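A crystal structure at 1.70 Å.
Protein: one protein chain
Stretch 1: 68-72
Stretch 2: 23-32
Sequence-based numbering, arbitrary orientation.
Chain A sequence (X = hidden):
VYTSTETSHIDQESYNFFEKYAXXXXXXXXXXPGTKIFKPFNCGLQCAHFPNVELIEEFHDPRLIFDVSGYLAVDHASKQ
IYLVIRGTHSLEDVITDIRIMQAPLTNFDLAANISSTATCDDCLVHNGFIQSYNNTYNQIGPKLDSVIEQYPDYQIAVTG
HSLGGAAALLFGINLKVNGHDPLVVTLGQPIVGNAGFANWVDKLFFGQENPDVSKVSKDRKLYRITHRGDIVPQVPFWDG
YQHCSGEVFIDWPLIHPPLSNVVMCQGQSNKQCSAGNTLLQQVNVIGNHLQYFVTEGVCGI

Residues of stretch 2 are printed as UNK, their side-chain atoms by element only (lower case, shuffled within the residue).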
# COMPACT_ATOMS: atom_id res chain seq x y z
N VAL A 68 4.22 -0.35 13.12
CA VAL A 68 4.84 -0.44 11.81
C VAL A 68 6.35 -0.32 11.88
O VAL A 68 6.96 0.21 12.86
CB VAL A 68 4.22 0.62 10.82
CG1 VAL A 68 2.78 0.39 10.52
CG2 VAL A 68 4.51 2.02 11.35
N SER A 69 7.05 -0.71 10.79
CA SER A 69 8.46 -0.56 10.66
C SER A 69 8.63 -0.15 9.15
O SER A 69 7.66 -0.24 8.40
CB SER A 69 9.20 -1.86 10.82
OG SER A 69 9.06 -2.33 12.22
N GLY A 70 9.82 0.26 8.81
CA GLY A 70 9.95 0.69 7.35
C GLY A 70 11.10 1.65 7.27
O GLY A 70 12.04 1.70 8.08
N TYR A 71 11.14 2.37 6.12
CA TYR A 71 12.34 3.22 5.93
C TYR A 71 11.97 4.40 5.00
O TYR A 71 10.93 4.41 4.33
CB TYR A 71 13.54 2.48 5.29
CG TYR A 71 13.21 1.89 3.88
CD1 TYR A 71 13.51 2.64 2.69
CD2 TYR A 71 12.73 0.61 3.73
CE1 TYR A 71 13.23 2.11 1.43
CE2 TYR A 71 12.44 0.06 2.44
CZ TYR A 71 12.74 0.83 1.33
OH TYR A 71 12.49 0.29 0.08
N LEU A 72 12.83 5.40 5.07
CA LEU A 72 12.71 6.57 4.25
C LEU A 72 13.96 6.56 3.44
O LEU A 72 15.10 6.50 3.95
CB LEU A 72 12.64 7.80 5.19
CG LEU A 72 12.57 9.20 4.57
CD1 LEU A 72 11.41 9.41 3.61
CD2 LEU A 72 12.58 10.24 5.74
N UNK A 23 9.35 -4.31 -5.34
CA UNK A 23 10.66 -4.48 -4.79
C UNK A 23 10.93 -3.53 -3.60
O UNK A 23 11.46 -3.93 -2.66
n UNK A 23 13.55 -7.65 -8.44
c UNK A 23 13.34 -6.76 -9.37
c UNK A 23 11.77 -4.25 -5.81
n UNK A 23 13.36 -7.11 -10.62
c UNK A 23 13.11 -4.95 -7.75
c UNK A 23 11.79 -5.14 -7.03
n UNK A 23 13.14 -5.50 -9.08
N UNK A 24 10.55 -2.28 -3.72
CA UNK A 24 10.78 -1.33 -2.64
C UNK A 24 10.02 -1.82 -1.38
O UNK A 24 10.56 -1.68 -0.25
c UNK A 24 11.33 0.67 -3.97
c UNK A 24 10.30 0.07 -2.99
c UNK A 24 12.77 1.07 -3.42
c UNK A 24 10.63 1.94 -4.63
N UNK A 25 8.79 -2.25 -1.59
CA UNK A 25 8.01 -2.82 -0.41
C UNK A 25 8.69 -3.98 0.19
O UNK A 25 8.70 -4.11 1.46
c UNK A 25 6.65 -3.24 -0.89
N UNK A 26 9.26 -4.87 -0.61
CA UNK A 26 10.03 -6.07 -0.10
C UNK A 26 11.16 -5.67 0.75
O UNK A 26 11.37 -6.25 1.82
c UNK A 26 10.39 -6.94 -1.34
c UNK A 26 11.53 -7.88 -1.11
n UNK A 26 11.40 -9.09 -1.68
o UNK A 26 12.55 -7.53 -0.54
N UNK A 27 11.85 -4.56 0.37
CA UNK A 27 12.98 -4.09 1.15
C UNK A 27 12.54 -3.63 2.60
O UNK A 27 13.39 -3.60 3.53
c UNK A 27 14.37 -3.75 -0.87
c UNK A 27 14.76 -2.70 -2.01
c UNK A 27 13.75 -2.99 0.31
c UNK A 27 14.93 -2.31 1.16
N UNK A 28 11.29 -3.36 2.78
CA UNK A 28 10.76 -2.93 4.09
C UNK A 28 10.94 -4.09 5.06
O UNK A 28 11.09 -3.83 6.27
N UNK A 29 11.02 -5.32 4.57
CA UNK A 29 11.24 -6.47 5.44
C UNK A 29 12.72 -6.66 5.83
O UNK A 29 13.02 -7.50 6.61
c UNK A 29 8.46 -7.21 3.65
c UNK A 29 6.36 -7.49 4.70
c UNK A 29 8.32 -8.01 5.81
c UNK A 29 9.10 -7.64 4.76
o UNK A 29 4.99 -7.44 4.71
c UNK A 29 7.13 -7.14 3.59
c UNK A 29 10.60 -7.74 4.86
c UNK A 29 6.99 -7.93 5.77
N UNK A 30 13.60 -5.83 5.29
CA UNK A 30 15.01 -5.76 5.70
C UNK A 30 15.21 -4.82 6.94
O UNK A 30 16.39 -4.63 7.31
s UNK A 30 15.89 -6.61 3.19
c UNK A 30 15.97 -5.34 4.54
N UNK A 31 14.14 -4.22 7.44
CA UNK A 31 14.17 -3.36 8.62
C UNK A 31 13.62 -4.20 9.75
O UNK A 31 12.52 -4.76 9.69
c UNK A 31 13.37 -1.20 9.67
c UNK A 31 13.26 -2.15 8.44
c UNK A 31 13.75 -1.35 7.22
N UNK A 32 14.43 -4.26 10.77
CA UNK A 32 13.94 -4.96 11.98
C UNK A 32 15.03 -5.77 12.59
O UNK A 32 16.20 -5.64 12.24

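Position 23 carries three carbons, a nitrogen, then a carbon bearing two more nitrogens: a guanidinium, hence Arg23. Its end leads away from the strand and makes no contact with it, and NH1 is hydrogen-bonded elsewhere in the structure, so the charge stays out of this contact.

Position 24 has four carbons forked at the second, and one of them lies beside the Tyr71 hydroxyl: the pattern is that of leucine. Leu24 places CD2 3.6 Å from Tyr71 OH, while its backbone O, 2.8 Å from Tyr71 OH, accepts a hydrogen bond from it. An apolar side chain suits this buried site; the hydrogen bond itself uses the backbone O.

Position 25 shows a single carbon, which points away from the strand and makes no contact with it, so it is Ala25; a small methyl suits a buried helical position. At position 26, two carbons end in one oxygen and one nitrogen, the amide of Asn26. It too points away, and its buried ND2 is satisfied by a hydrogen bond elsewhere.

Position 27 has four carbons forked at the first, one arm two carbons long, and they touch the hydroxyl and ring of Tyr71: Ile27. Its CB lies 3.5 Å from Tyr71 OH and its CG2 3.7 Å from Tyr71 CE2, so branching next to the backbone puts hydrocarbon close to the ring.

Position 28 has no side-chain atoms; its backbone N meets the edge of the Tyr71 ring, near the ring plane. It is Gly28, with N 3.6 Å from Tyr71 CE2 and CA 4.9 Å from the CA of Gly70. A CB here would be crowded, 3.1 Å from Ala25 O.

Position 29 bears one carbon, then a six-carbon ring with an oxygen, directed away from the strand: Tyr29, whose largely apolar ring suits a buried site. Position 30 has one carbon and one sulfur, out of reach of stretch 1; this is Cys30, whose sulfur allows its covalent bond to a group elsewhere.

Position 31 has one carbon carrying two more, pointing toward the strand and touching all of Ser69, Gly70 and Tyr71: the compact fork of Val31. Its CG1 is 3.6 Å from Gly70 O and its CG2 4.1 Å from Tyr71 CD2. Position 32, again without side-chain atoms, is Gly32. Its phi/psi of 140/-168 would jam a CB against the preceding carbonyl, which calls for glycine.

The contact centers on Tyr71. Its chi1 of 60° (p) carries the ring alongside the segment from Leu24 to Val31, and its hydroxyl supplies the only hydrogen bond between the stretches. Apolar packing by Ile27 and Val31 supports the ring, while Gly70, whose own backbone angles call for glycine, lies nearest Gly28 across the stretches.

Stretch 2 23-32: RLANIGYCVG
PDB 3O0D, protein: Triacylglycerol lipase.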